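Local coordinates for DUF1116 domain-containing protein (Enterococcus faecalis, PDB 3CLQ) that is of unknown function but belongs to the AllG family, named for a subunit of oxamate carbamoyltransferase, and may share that chemistry, at residues Y340-L345 with P358-M363. Sequence-based numbering, arbitrary orientation.
Sequences YSKEML and PVLDFM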
loop_
_atom_site.group_PDB
_atom_site.type_symbol
_atom_site.label_atom_id
_atom_site.label_comp_id
_atom_site.label_asym_id
_atom_site.label_seq_id
_atom_site.Cartn_x
_atom_site.Cartn_y
_atom_site.Cartn_z
ATOM N N TYR B 340 -21.143 4.544 -6.763
ATOM C CA TYR B 340 -20.732 5.263 -7.975
ATOM C C TYR B 340 -19.945 4.364 -8.933
ATOM O O TYR B 340 -20.129 4.399 -10.162
ATOM C CB TYR B 340 -19.879 6.488 -7.611
ATOM C CG TYR B 340 -20.625 7.812 -7.494
ATOM C CD1 TYR B 340 -21.444 8.281 -8.535
ATOM C CD2 TYR B 340 -20.474 8.619 -6.363
ATOM C CE1 TYR B 340 -22.118 9.507 -8.440
ATOM C CE2 TYR B 340 -21.128 9.836 -6.251
ATOM C CZ TYR B 340 -21.954 10.281 -7.293
ATOM O OH TYR B 340 -22.602 11.503 -7.177
ATOM N N SER B 341 -19.053 3.569 -8.351
ATOM C CA SER B 341 -18.252 2.640 -9.113
ATOM C C SER B 341 -19.152 1.623 -9.794
ATOM O O SER B 341 -18.898 1.286 -10.955
ATOM C CB SER B 341 -17.234 1.951 -8.218
ATOM O OG SER B 341 -16.148 2.812 -7.955
ATOM N N LYS B 342 -20.192 1.148 -9.088
ATOM C CA LYS B 342 -21.223 0.295 -9.694
ATOM C C LYS B 342 -21.937 1.033 -10.816
ATOM O O LYS B 342 -22.081 0.517 -11.914
ATOM C CB LYS B 342 -22.277 -0.111 -8.681
ATOM C CG LYS B 342 -21.920 -1.250 -7.756
ATOM C CD LYS B 342 -23.120 -1.508 -6.810
ATOM C CE LYS B 342 -22.789 -2.469 -5.652
ATOM N NZ LYS B 342 -22.053 -1.834 -4.499
ATOM N N GLU B 343 -22.404 2.241 -10.523
ATOM C CA GLU B 343 -23.110 3.037 -11.507
ATOM C C GLU B 343 -22.332 3.172 -12.808
ATOM O O GLU B 343 -22.888 2.982 -13.891
ATOM C CB GLU B 343 -23.378 4.431 -10.953
ATOM C CG GLU B 343 -24.458 4.516 -9.895
ATOM C CD GLU B 343 -24.897 5.957 -9.658
ATOM O OE1 GLU B 343 -24.770 6.769 -10.614
ATOM O OE2 GLU B 343 -25.370 6.277 -8.533
HETATM N N MSE B 344 -21.043 3.505 -12.692
HETATM C CA MSE B 344 -20.212 3.832 -13.851
HETATM C C MSE B 344 -20.251 2.800 -14.987
HETATM O O MSE B 344 -19.839 3.087 -16.107
HETATM C CB MSE B 344 -18.757 4.096 -13.423
HETATM C CG MSE B 344 -18.387 5.540 -13.069
HETATM SE SE MSE B 344 -19.503 7.011 -13.822
HETATM C CE MSE B 344 -20.712 7.276 -12.302
ATOM N N LEU B 345 -20.740 1.603 -14.680
ATOM C CA LEU B 345 -20.807 0.477 -15.614
ATOM C C LEU B 345 -21.816 0.677 -16.743
ATOM O O LEU B 345 -21.723 0.042 -17.788
ATOM C CB LEU B 345 -21.212 -0.794 -14.868
ATOM C CG LEU B 345 -20.233 -1.515 -13.951
ATOM C CD1 LEU B 345 -20.941 -2.606 -13.166
ATOM C CD2 LEU B 345 -19.088 -2.108 -14.759
ATOM N N PRO B 358 -11.534 -4.881 -4.843
ATOM C CA PRO B 358 -11.829 -5.920 -3.866
ATOM C C PRO B 358 -13.206 -5.763 -3.208
ATOM O O PRO B 358 -14.036 -6.681 -3.260
ATOM C CB PRO B 358 -10.722 -5.730 -2.841
ATOM C CG PRO B 358 -9.602 -5.194 -3.641
ATOM C CD PRO B 358 -10.254 -4.222 -4.557
ATOM N N VAL B 359 -13.461 -4.610 -2.605
ATOM C CA VAL B 359 -14.713 -4.472 -1.867
ATOM C C VAL B 359 -15.958 -4.754 -2.739
ATOM O O VAL B 359 -16.979 -5.181 -2.230
ATOM C CB VAL B 359 -14.816 -3.114 -1.122
ATOM C CG1 VAL B 359 -15.100 -1.997 -2.092
ATOM C CG2 VAL B 359 -15.869 -3.195 -0.014
ATOM N N LEU B 360 -15.869 -4.528 -4.047
ATOM C CA LEU B 360 -16.967 -4.908 -4.950
ATOM C C LEU B 360 -16.770 -6.318 -5.527
ATOM O O LEU B 360 -16.863 -6.521 -6.746
ATOM C CB LEU B 360 -17.092 -3.897 -6.085
ATOM C CG LEU B 360 -17.999 -2.673 -5.878
ATOM C CD1 LEU B 360 -18.564 -2.547 -4.445
ATOM C CD2 LEU B 360 -17.322 -1.398 -6.325
ATOM N N ASP B 361 -16.464 -7.276 -4.648
ATOM C CA ASP B 361 -16.260 -8.668 -5.046
ATOM C C ASP B 361 -15.309 -8.803 -6.238
ATOM O O ASP B 361 -15.482 -9.692 -7.078
ATOM C CB ASP B 361 -17.600 -9.327 -5.400
ATOM C CG ASP B 361 -18.562 -9.407 -4.216
ATOM O OD1 ASP B 361 -18.092 -9.550 -3.053
ATOM O OD2 ASP B 361 -19.796 -9.350 -4.461
ATOM N N PHE B 362 -14.318 -7.918 -6.322
ATOM C CA PHE B 362 -13.350 -7.954 -7.419
ATOM C C PHE B 362 -13.972 -7.771 -8.809
ATOM O O PHE B 362 -13.607 -8.499 -9.740
ATOM C CB PHE B 362 -12.551 -9.264 -7.375
ATOM C CG PHE B 362 -11.858 -9.470 -6.089
ATOM C CD1 PHE B 362 -10.537 -9.050 -5.921
ATOM C CD2 PHE B 362 -12.539 -10.025 -5.006
ATOM C CE1 PHE B 362 -9.902 -9.220 -4.707
ATOM C CE2 PHE B 362 -11.916 -10.193 -3.776
ATOM C CZ PHE B 362 -10.599 -9.786 -3.616
HETATM N N MSE B 363 -14.903 -6.826 -8.962
HETATM C CA MSE B 363 -15.332 -6.470 -10.308
HETATM C C MSE B 363 -14.182 -5.737 -10.979
HETATM O O MSE B 363 -13.396 -5.080 -10.314
HETATM C CB MSE B 363 -16.633 -5.648 -10.325
HETATM C CG MSE B 363 -16.493 -4.221 -9.874
HETATM SE SE MSE B 363 -17.918 -2.956 -10.439
HETATM C CE MSE B 363 -16.894 -1.309 -10.423
#
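The ring of F362 has P358 of its own segment on one face, with P358 CA 3.8 Å above the plane and over the ring centre; T356 also touches this side chain, and P328 of the second subunit packs on it. This ring plays no part in the contact with 340-345, which rests on methyl and methylene groups packed against one another, a selenium, a backbone carbonyl and a lysine amine. L360 to M363 form a type I' turn, D361 and F362 both having positive phi, closed by M363 N donating to L360 O at 3.0 Å. The turn sends L360 and M363 together toward the C-terminal part of helix 334-343 and the residues that follow it.

M363, a selenomethionine, makes the closest approach. Its CG takes the crowded position between backbone N and carbonyl carbon (chi1 73°), after which the chain runs extended, so that M363 CE ends 3.3 Å from S341 O and also lies against S341 CB. M363 SE meets L345 CD1 tip to tip at 4.1 Å, while E351 of strand 348-352 touches both residues. Alongside, the two branches of L360 divide their work. CD2 of L360 sits 3.8 Å from S341 CB, and its CD1 lies 3.6 Å from K342 NZ, where the lysine, straight until it bends at chi4 (80°), crosses the leucine obliquely. The hydroxyl of S341 turns to the loop beside the helix, with hydrogen bonds to F318 O and A321 N, leaving CB for L360 and M363.

Helix 334-343 and the turn leading into strand 363-369 are thus joined near the protein surface by van der Waals packing that buries 216 Å², both sides summed. S341 O and K342 NZ each lie against a methyl carbon, and no hydrogen bond or salt bridge links the two segments.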